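Local structure of uncharacterized rhodanese-related protein TVG0868615 (Thermoplasma volcanium GSS1, 3GK5) at residues Ser5-Ala8 against Ala9-Tyr12. The protein is of unknown function but carries a rhodanese-like domain, a fold that in relatives often serves sulfur transfer, here the C-terminal part of a longer protein. Sequence-based numbering, arbitrary orientation.
Sequences SINA and ADLY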
# COMPACT_ATOMS: atom_id res chain seq x y z
N SER A 5 1.36 -2.55 -11.37
CA SER A 5 0.54 -3.26 -10.41
C SER A 5 1.25 -4.53 -9.94
O SER A 5 2.16 -5.02 -10.62
CB SER A 5 -0.80 -3.61 -11.05
OG SER A 5 -1.67 -4.24 -10.12
N ILE A 6 0.85 -5.05 -8.78
CA ILE A 6 1.46 -6.26 -8.22
C ILE A 6 0.50 -7.19 -7.49
O ILE A 6 -0.28 -6.77 -6.64
CB ILE A 6 2.62 -5.89 -7.24
CG1 ILE A 6 3.18 -7.16 -6.59
CG2 ILE A 6 2.13 -4.96 -6.16
CD1 ILE A 6 4.29 -6.88 -5.60
N ASN A 7 0.57 -8.47 -7.84
CA ASN A 7 -0.26 -9.51 -7.26
C ASN A 7 0.05 -9.66 -5.77
O ASN A 7 1.13 -9.28 -5.31
CB ASN A 7 0.03 -10.82 -7.98
CG ASN A 7 -0.99 -11.89 -7.66
OD1 ASN A 7 -0.70 -13.08 -7.77
ND2 ASN A 7 -2.19 -11.47 -7.29
N ALA A 8 -0.89 -10.23 -5.02
CA ALA A 8 -0.69 -10.44 -3.58
C ALA A 8 0.45 -11.43 -3.35
O ALA A 8 1.35 -11.17 -2.56
CB ALA A 8 -1.97 -10.97 -2.95
N ALA A 9 0.39 -12.55 -4.05
CA ALA A 9 1.41 -13.58 -3.92
C ALA A 9 2.77 -12.99 -4.23
O ALA A 9 3.76 -13.30 -3.56
CB ALA A 9 1.11 -14.75 -4.85
N ASP A 10 2.82 -12.13 -5.24
CA ASP A 10 4.07 -11.48 -5.64
C ASP A 10 4.60 -10.64 -4.50
O ASP A 10 5.77 -10.77 -4.10
CB ASP A 10 3.83 -10.59 -6.86
CG ASP A 10 3.64 -11.37 -8.14
OD1 ASP A 10 2.98 -10.84 -9.06
OD2 ASP A 10 4.16 -12.51 -8.23
N LEU A 11 3.76 -9.76 -3.97
CA LEU A 11 4.16 -8.89 -2.87
C LEU A 11 4.71 -9.69 -1.69
O LEU A 11 5.79 -9.39 -1.20
CB LEU A 11 2.97 -8.03 -2.39
CG LEU A 11 3.21 -7.14 -1.16
CD1 LEU A 11 4.48 -6.33 -1.32
CD2 LEU A 11 2.02 -6.21 -0.99
N TYR A 12 3.96 -10.69 -1.25
CA TYR A 12 4.38 -11.51 -0.12
C TYR A 12 5.72 -12.20 -0.35
O TYR A 12 6.54 -12.26 0.56
CB TYR A 12 3.30 -12.55 0.20
CG TYR A 12 3.65 -13.47 1.35
CD1 TYR A 12 4.11 -14.77 1.10
CD2 TYR A 12 3.52 -13.05 2.67
CE1 TYR A 12 4.43 -15.63 2.16
CE2 TYR A 12 3.84 -13.90 3.73
CZ TYR A 12 4.29 -15.19 3.47
OH TYR A 12 4.59 -16.03 4.52
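Ile6 reaches forward from the end of a strand to lie against the first turn of the helix that follows, meeting Asp10 and Leu11. Its chain is fully extended, with CG1 anti to the backbone N (chi1 176°) and CD1 continuing that line: CD1 stands 3.4 Å from Leu11 N and 3.7 Å from Leu11 CB. Nearer its root, CG1 of Ile6 lies 3.5 Å from Asp10 CB, the two side chains running past each other in opposite directions. A branched aliphatic residue suits this buried place, touching Val83, Val85 and Tyr18 besides the helix; an alanine here would probably open a gap beside Leu11.

The backbone bonds are the first of the helix. Leu11 N donates to Asn7 O at 3.0 Å, 24° out of the carbonyl plane, and Tyr12 N donates to Ala8 O at 3.0 Å in an almost straight bond (177°). Small Ala8 suits the buried first turn. Asp10, CG anti to its carbonyl carbon, turns OD1 to 3.1 Å from Asn7 CB, where the helix dipole would probably ease its charge.

This strand-turn-helix junction of the rhodanese-like domain is structural packing. Edge strand 5-6 is joined by backbone hydrogen bonds of Ile6 to Asp84 in strand 82-85 and Glu86 just beyond. Apolar Leu11 is buried against Val85 and Trp92 of helix 88-94; Tyr12 also touches Trp92, and its ring meets that of Tyr97.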